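Local atomic coordinates of pyruvate kinase (PDB entry 3QTG), a protein that catalyses the last step of glycolysis, the transfer of a phosphoryl group from phosphoenolpyruvate to ADP, which yields pyruvate and ATP. Residues L81-P93 and T162-I176. Sequence-based numbering, arbitrary orientation.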
ATOM      1  N   LEU A  81      12.559 -37.495  20.749  1.00 46.25           N
ATOM      2  CA  LEU A  81      11.958 -38.793  21.017  1.00 47.60           C
ATOM      3  C   LEU A  81      11.884 -39.676  19.767  1.00 48.33           C
ATOM      4  O   LEU A  81      11.694 -39.188  18.635  1.00 47.47           O
ATOM      5  CB  LEU A  81      10.568 -38.646  21.647  1.00 47.79           C
ATOM      6  CG  LEU A  81      10.459 -37.955  23.003  1.00 47.90           C
ATOM      7  CD1 LEU A  81       9.007 -37.669  23.280  1.00 48.17           C
ATOM      8  CD2 LEU A  81      11.051 -38.833  24.089  1.00 49.40           C
ATOM      9  N   LYS A  82      12.026 -40.981  20.002  1.00 48.79           N
ATOM     10  CA  LYS A  82      12.032 -41.980  18.938  1.00 49.50           C
ATOM     11  C   LYS A  82      10.693 -42.023  18.198  1.00 48.20           C
ATOM     12  O   LYS A  82      10.662 -42.065  16.973  1.00 48.16           O
ATOM     13  CB  LYS A  82      12.403 -43.365  19.520  1.00 50.65           C
ATOM     14  CG  LYS A  82      12.712 -44.457  18.482  1.00 53.70           C
ATOM     15  CD  LYS A  82      13.576 -43.913  17.311  1.00 56.68           C
ATOM     16  CE  LYS A  82      14.030 -45.013  16.322  1.00 56.24           C
ATOM     17  NZ  LYS A  82      15.091 -44.514  15.363  1.00 57.04           N
ATOM     18  N   GLY A  83       9.590 -42.002  18.935  1.00 47.40           N
ATOM     19  CA  GLY A  83       8.277 -42.125  18.311  1.00 46.79           C
ATOM     20  C   GLY A  83       7.952 -43.573  17.946  1.00 46.71           C
ATOM     21  O   GLY A  83       8.814 -44.449  18.012  1.00 46.42           O
ATOM     22  N   PRO A  84       6.703 -43.840  17.554  1.00 46.37           N
ATOM     23  CA  PRO A  84       6.412 -45.245  17.253  1.00 46.49           C
ATOM     24  C   PRO A  84       7.035 -45.676  15.919  1.00 46.30           C
ATOM     25  O   PRO A  84       7.436 -44.849  15.101  1.00 45.93           O
ATOM     26  CB  PRO A  84       4.880 -45.300  17.214  1.00 46.56           C
ATOM     27  CG  PRO A  84       4.438 -43.880  16.890  1.00 47.04           C
ATOM     28  CD  PRO A  84       5.549 -42.943  17.352  1.00 45.83           C
ATOM     29  N   SER A  85       7.166 -46.977  15.716  1.00 46.24           N
ATOM     30  CA  SER A  85       7.711 -47.475  14.477  1.00 45.70           C
ATOM     31  C   SER A  85       7.074 -48.819  14.278  1.00 45.10           C
ATOM     32  O   SER A  85       6.614 -49.442  15.255  1.00 45.97           O
ATOM     33  CB  SER A  85       9.223 -47.644  14.593  1.00 46.16           C
ATOM     34  OG  SER A  85       9.532 -48.555  15.642  1.00 48.92           O
ATOM     35  N   ILE A  86       7.044 -49.261  13.024  1.00 42.74           N
ATOM     36  CA  ILE A  86       6.672 -50.627  12.717  1.00 40.51           C
ATOM     37  C   ILE A  86       7.924 -51.330  12.216  1.00 39.60           C
ATOM     38  O   ILE A  86       8.577 -50.850  11.297  1.00 37.29           O
ATOM     39  CB  ILE A  86       5.508 -50.703  11.678  1.00 40.83           C
ATOM     40  CG1 ILE A  86       4.230 -50.113  12.279  1.00 39.87           C
ATOM     41  CG2 ILE A  86       5.303 -52.150  11.213  1.00 38.18           C
ATOM     42  CD1 ILE A  86       2.989 -50.195  11.373  1.00 40.79           C
ATOM     43  N   ARG A  87       8.262 -52.454  12.849  1.00 39.14           N
ATOM     44  CA  ARG A  87       9.485 -53.166  12.509  1.00 39.66           C
ATOM     45  C   ARG A  87       9.219 -54.610  12.144  1.00 39.10           C
ATOM     46  O   ARG A  87       8.256 -55.195  12.622  1.00 39.58           O
ATOM     47  CB  ARG A  87      10.478 -53.079  13.669  1.00 40.69           C
ATOM     48  CG  ARG A  87      10.988 -51.663  13.852  1.00 42.36           C
ATOM     49  CD  ARG A  87      11.707 -51.440  15.174  1.00 48.96           C
ATOM     50  NE  ARG A  87      12.138 -50.039  15.216  1.00 55.02           N
ATOM     51  CZ  ARG A  87      13.264 -49.570  14.674  1.00 56.18           C
ATOM     52  NH1 ARG A  87      14.116 -50.385  14.064  1.00 56.82           N
ATOM     53  NH2 ARG A  87      13.544 -48.278  14.752  1.00 57.17           N
ATOM     54  N   VAL A  88      10.063 -55.173  11.286  1.00 38.11           N
ATOM     55  CA  VAL A  88       9.992 -56.579  10.947  1.00 38.49           C
ATOM     56  C   VAL A  88      10.093 -57.351  12.281  1.00 39.01           C
ATOM     57  O   VAL A  88      10.873 -56.973  13.169  1.00 38.18           O
ATOM     58  CB  VAL A  88      11.128 -56.990   9.985  1.00 37.59           C
ATOM     59  CG1 VAL A  88      11.104 -58.481   9.697  1.00 37.36           C
ATOM     60  CG2 VAL A  88      11.075 -56.177   8.680  1.00 38.43           C
ATOM     61  N   GLY A  89       9.292 -58.403  12.417  1.00 39.84           N
ATOM     62  CA  GLY A  89       9.335 -59.251  13.608  1.00 40.83           C
ATOM     63  C   GLY A  89      10.463 -60.265  13.535  1.00 42.15           C
ATOM     64  O   GLY A  89      11.371 -60.158  12.705  1.00 41.58           O
ATOM     65  N   SER A  90      10.401 -61.274  14.391  1.00 43.04           N
ATOM     66  CA  SER A  90      11.472 -62.246  14.491  1.00 44.70           C
ATOM     67  C   SER A  90      11.531 -63.187  13.267  1.00 45.27           C
ATOM     68  O   SER A  90      10.533 -63.800  12.862  1.00 45.43           O
ATOM     69  CB  SER A  90      11.369 -63.018  15.824  1.00 45.21           C
ATOM     70  OG  SER A  90      12.111 -64.221  15.728  1.00 48.43           O
ATOM     71  N   THR A  91      12.718 -63.285  12.680  1.00 46.13           N
ATOM     72  CA  THR A  91      12.959 -64.074  11.474  1.00 47.28           C
ATOM     73  C   THR A  91      14.481 -64.159  11.251  1.00 48.36           C
ATOM     74  O   THR A  91      15.222 -63.244  11.612  1.00 48.16           O
ATOM     75  CB  THR A  91      12.223 -63.449  10.179  1.00 46.52           C
ATOM     76  OG1 THR A  91      12.317 -64.344   9.056  1.00 48.12           O
ATOM     77  CG2 THR A  91      12.794 -62.123   9.777  1.00 43.58           C
ATOM     78  N   SER A  92      14.931 -65.259  10.661  1.00 49.97           N
ATOM     79  CA  SER A  92      16.260 -65.320  10.067  1.00 51.63           C
ATOM     80  C   SER A  92      16.282 -64.358   8.867  1.00 51.57           C
ATOM     81  O   SER A  92      15.220 -64.059   8.294  1.00 51.79           O
ATOM     82  CB  SER A  92      16.537 -66.743   9.604  1.00 52.21           C
ATOM     83  OG  SER A  92      15.486 -67.186   8.751  1.00 54.31           O
ATOM     84  N   PRO A  93      17.473 -63.839   8.495  1.00 51.73           N
ATOM     85  CA  PRO A  93      17.523 -62.877   7.381  1.00 50.95           C
ATOM     86  C   PRO A  93      16.833 -63.424   6.135  1.00 50.10           C
ATOM     87  O   PRO A  93      16.975 -64.601   5.812  1.00 50.09           O
ATOM     88  CB  PRO A  93      19.025 -62.698   7.142  1.00 51.39           C
ATOM     89  CG  PRO A  93      19.645 -62.967   8.518  1.00 52.16           C
ATOM     90  CD  PRO A  93      18.813 -64.087   9.076  1.00 52.15           C
ATOM     91  N   THR A 162      16.011 -58.060   7.523  1.00 44.37           N
ATOM     92  CA  THR A 162      16.407 -58.524   8.844  1.00 45.26           C
ATOM     93  C   THR A 162      15.291 -58.172   9.855  1.00 44.36           C
ATOM     94  O   THR A 162      14.613 -57.144   9.706  1.00 43.26           O
ATOM     95  CB  THR A 162      17.803 -57.883   9.242  1.00 45.12           C
ATOM     96  OG1 THR A 162      18.809 -58.391   8.364  1.00 49.09           O
ATOM     97  CG2 THR A 162      18.228 -58.244  10.623  1.00 46.97           C
ATOM     98  N   GLY A 163      15.114 -59.029  10.866  1.00 44.09           N
ATOM     99  CA  GLY A 163      14.223 -58.755  11.985  1.00 44.30           C
ATOM    100  C   GLY A 163      14.608 -57.476  12.707  1.00 44.78           C
ATOM    101  O   GLY A 163      15.789 -57.174  12.891  1.00 45.30           O
ATOM    102  N   GLY A 164      13.618 -56.698  13.094  1.00 44.77           N
ATOM    103  CA  GLY A 164      13.895 -55.472  13.807  1.00 45.58           C
ATOM    104  C   GLY A 164      14.081 -54.258  12.922  1.00 45.70           C
ATOM    105  O   GLY A 164      14.109 -53.151  13.427  1.00 47.02           O
ATOM    106  N   LYS A 165      14.204 -54.437  11.610  1.00 45.65           N
ATOM    107  CA  LYS A 165      14.334 -53.281  10.689  1.00 45.26           C
ATOM    108  C   LYS A 165      12.982 -52.591  10.500  1.00 43.83           C
ATOM    109  O   LYS A 165      11.953 -53.259  10.393  1.00 43.50           O
ATOM    110  CB  LYS A 165      14.871 -53.698   9.309  1.00 45.46           C
ATOM    111  CG  LYS A 165      16.238 -54.417   9.278  1.00 49.47           C
ATOM    112  CD  LYS A 165      17.430 -53.464   9.451  1.00 53.35           C
ATOM    113  CE  LYS A 165      18.713 -54.092   8.864  1.00 56.61           C
ATOM    114  NZ  LYS A 165      19.846 -53.128   8.642  1.00 57.77           N
ATOM    115  N   ALA A 166      13.010 -51.264  10.399  1.00 41.48           N
ATOM    116  CA  ALA A 166      11.824 -50.431  10.238  1.00 40.46           C
ATOM    117  C   ALA A 166      11.184 -50.449   8.826  1.00 39.75           C
ATOM    118  O   ALA A 166      11.862 -50.659   7.818  1.00 39.75           O
ATOM    119  CB  ALA A 166      12.160 -48.990  10.639  1.00 40.16           C
ATOM    120  N   ILE A 167       9.876 -50.209   8.769  1.00 38.70           N
ATOM    121  CA  ILE A 167       9.110 -50.320   7.525  1.00 38.06           C
ATOM    122  C   ILE A 167       8.225 -49.103   7.437  1.00 37.67           C
ATOM    123  O   ILE A 167       7.525 -48.755   8.387  1.00 37.37           O
ATOM    124  CB  ILE A 167       8.211 -51.603   7.480  1.00 38.74           C
ATOM    125  CG1 ILE A 167       8.973 -52.860   7.892  1.00 38.09           C
ATOM    126  CG2 ILE A 167       7.595 -51.823   6.102  1.00 37.77           C
ATOM    127  CD1 ILE A 167       8.022 -54.033   8.263  1.00 38.45           C
ATOM    128  N   VAL A 168       8.289 -48.435   6.293  1.00 37.79           N
ATOM    129  CA  VAL A 168       7.515 -47.222   6.044  1.00 37.03           C
ATOM    130  C   VAL A 168       6.757 -47.413   4.729  1.00 36.86           C
ATOM    131  O   VAL A 168       7.247 -48.090   3.844  1.00 36.21           O
ATOM    132  CB  VAL A 168       8.460 -45.982   6.026  1.00 37.51           C
ATOM    133  CG1 VAL A 168       7.753 -44.723   5.483  1.00 37.65           C
ATOM    134  CG2 VAL A 168       9.029 -45.734   7.447  1.00 36.53           C
ATOM    135  N   VAL A 169       5.542 -46.873   4.637  1.00 36.78           N
ATOM    136  CA  VAL A 169       4.778 -46.918   3.402  1.00 37.16           C
ATOM    137  C   VAL A 169       4.846 -45.505   2.797  1.00 37.94           C
ATOM    138  O   VAL A 169       4.355 -44.550   3.397  1.00 37.51           O
ATOM    139  CB  VAL A 169       3.300 -47.376   3.633  1.00 37.78           C
ATOM    140  CG1 VAL A 169       2.545 -47.513   2.303  1.00 37.17           C
ATOM    141  CG2 VAL A 169       3.243 -48.732   4.393  1.00 37.54           C
ATOM    142  N   GLU A 170       5.494 -45.390   1.637  1.00 38.59           N
ATOM    143  CA  GLU A 170       5.661 -44.117   0.916  1.00 39.66           C
ATOM    144  C   GLU A 170       4.352 -43.342   0.797  1.00 39.64           C
ATOM    145  O   GLU A 170       3.406 -43.816   0.169  1.00 40.45           O
ATOM    146  CB  GLU A 170       6.227 -44.403  -0.472  1.00 39.88           C
ATOM    147  CG  GLU A 170       6.630 -43.178  -1.286  1.00 44.05           C
ATOM    148  CD  GLU A 170       7.222 -43.584  -2.616  1.00 47.29           C
ATOM    149  OE1 GLU A 170       6.440 -44.022  -3.484  1.00 49.09           O
ATOM    150  OE2 GLU A 170       8.460 -43.490  -2.784  1.00 48.75           O
ATOM    151  N   GLY A 171       4.297 -42.160   1.418  1.00 39.93           N
ATOM    152  CA  GLY A 171       3.114 -41.291   1.371  1.00 40.17           C
ATOM    153  C   GLY A 171       1.922 -41.694   2.227  1.00 41.38           C
ATOM    154  O   GLY A 171       0.844 -41.106   2.092  1.00 41.70           O
ATOM    155  N   LYS A 172       2.101 -42.690   3.104  1.00 41.52           N
ATOM    156  CA  LYS A 172       1.038 -43.135   4.015  1.00 42.67           C
ATOM    157  C   LYS A 172       1.462 -42.999   5.461  1.00 42.87           C
ATOM    158  O   LYS A 172       2.613 -43.235   5.804  1.00 43.47           O
ATOM    159  CB  LYS A 172       0.618 -44.597   3.760  1.00 42.48           C
ATOM    160  CG  LYS A 172       0.025 -44.890   2.397  1.00 43.81           C
ATOM    161  CD  LYS A 172      -1.369 -44.322   2.235  1.00 46.17           C
ATOM    162  CE  LYS A 172      -1.900 -44.616   0.844  1.00 48.19           C
ATOM    163  NZ  LYS A 172      -2.484 -45.992   0.763  1.00 50.27           N
ATOM    164  N   ASP A 173       0.516 -42.616   6.303  1.00 43.97           N
ATOM    165  CA  ASP A 173       0.715 -42.553   7.742  1.00 44.79           C
ATOM    166  C   ASP A 173       0.121 -43.773   8.436  1.00 45.45           C
ATOM    167  O   ASP A 173      -0.942 -44.262   8.050  1.00 46.31           O
ATOM    168  CB  ASP A 173       0.035 -41.308   8.304  1.00 44.98           C
ATOM    169  CG  ASP A 173       0.699 -40.027   7.855  1.00 45.22           C
ATOM    170  OD1 ASP A 173       1.052 -39.226   8.755  1.00 47.72           O
ATOM    171  OD2 ASP A 173       0.873 -39.824   6.626  1.00 42.90           O
ATOM    172  N   TYR A 174       0.803 -44.250   9.466  1.00 45.68           N
ATOM    173  CA  TYR A 174       0.248 -45.291  10.318  1.00 46.29           C
ATOM    174  C   TYR A 174      -0.669 -44.757  11.437  1.00 48.08           C
ATOM    175  O   TYR A 174      -0.294 -43.853  12.183  1.00 48.54           O
ATOM    176  CB  TYR A 174       1.371 -46.088  10.961  1.00 44.41           C
ATOM    177  CG  TYR A 174       2.325 -46.797  10.025  1.00 42.26           C
ATOM    178  CD1 TYR A 174       1.866 -47.565   8.940  1.00 40.34           C
ATOM    179  CD2 TYR A 174       3.691 -46.736  10.259  1.00 38.23           C
ATOM    180  CE1 TYR A 174       2.777 -48.225   8.099  1.00 38.15           C
ATOM    181  CE2 TYR A 174       4.588 -47.383   9.448  1.00 38.03           C
ATOM    182  CZ  TYR A 174       4.128 -48.137   8.380  1.00 39.49           C
ATOM    183  OH  TYR A 174       5.054 -48.775   7.602  1.00 39.21           O
ATOM    184  N   ASP A 175      -1.844 -45.356  11.591  1.00 50.17           N
ATOM    185  CA  ASP A 175      -2.727 -45.005  12.694  1.00 52.41           C
ATOM    186  C   ASP A 175      -2.337 -45.753  13.982  1.00 53.39           C
ATOM    187  O   ASP A 175      -2.950 -46.755  14.354  1.00 53.85           O
ATOM    188  CB  ASP A 175      -4.184 -45.272  12.304  1.00 53.15           C
ATOM    189  CG  ASP A 175      -5.164 -44.914  13.407  1.00 56.28           C
ATOM    190  OD1 ASP A 175      -4.819 -44.114  14.307  1.00 56.85           O
ATOM    191  OD2 ASP A 175      -6.299 -45.440  13.377  1.00 60.41           O
ATOM    192  N   ILE A 176      -1.310 -45.256  14.663  1.00 54.69           N
ATOM    193  CA  ILE A 176      -0.837 -45.880  15.900  1.00 56.20           C
ATOM    194  C   ILE A 176      -1.073 -44.985  17.137  1.00 58.29           C
ATOM    195  O   ILE A 176      -0.644 -43.821  17.167  1.00 57.60           O
ATOM    196  CB  ILE A 176       0.660 -46.274  15.815  1.00 55.26           C
ATOM    197  CG1 ILE A 176       0.882 -47.355  14.749  1.00 54.36           C
ATOM    198  CG2 ILE A 176       1.163 -46.781  17.157  1.00 54.96           C
ATOM    199  CD1 ILE A 176       2.338 -47.466  14.289  1.00 50.54           C
TER
HETATM  200  O   HOH W   1       8.065 -47.529  11.001  1.00 39.29           O
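The two connections between the TIM barrel and the small B domain run side by side, joined at Arg87 and Ala166 by a single antiparallel beta bridge. Its evidence is the pair of backbone bonds flanking it: Ile167 N to Ile86 O and Val88 N to Lys165 O (2.8 Å, N-H...O 166°). Gly164 N, in the type II turn Thr162-Lys165, adds a third backbone bond, to Val88 O, from above the carbonyl plane. Water 1 links Ile86 N to Ile167 O, which also accepts Tyr174 OH at 2.6 Å.

Arg87, which like Lys165 probably binds ATP, has its chain extended from CG to NE alongside Gly164 O; a near-perpendicular turn at the last torsion brings NH1 back to that oxygen, 2.8 Å away and 3° out of the guanidinium plane, while NE bonds Ser85 OG (3.0 Å) and Ala166 CB lies over one face. An uncharged leucine here would probably leave Gly164 O and Ser85 OG without these partners and weaken the hold on the nucleotide.

Apolar packing lies around Ile86, whose CG1 is anti to the carbonyl carbon (chi1 -65°); with the second torsion also extended, CD1 sits over the centre of the Tyr174 ring in a CH-pi contact, 3.5 Å from the centroid, and CG1 touches Ile176 CD1 at 3.8 Å. The Val88 and Ile167 side chains cross at about a right angle.

Phe122 of helix 120-125 packs against Ile86, Ile167 and Tyr174, and strand 115-117 touches Ile86, Val88 and Ile167, while strand 167-169 is itself an outer strand of the B-domain sheet, beside strand 131-134.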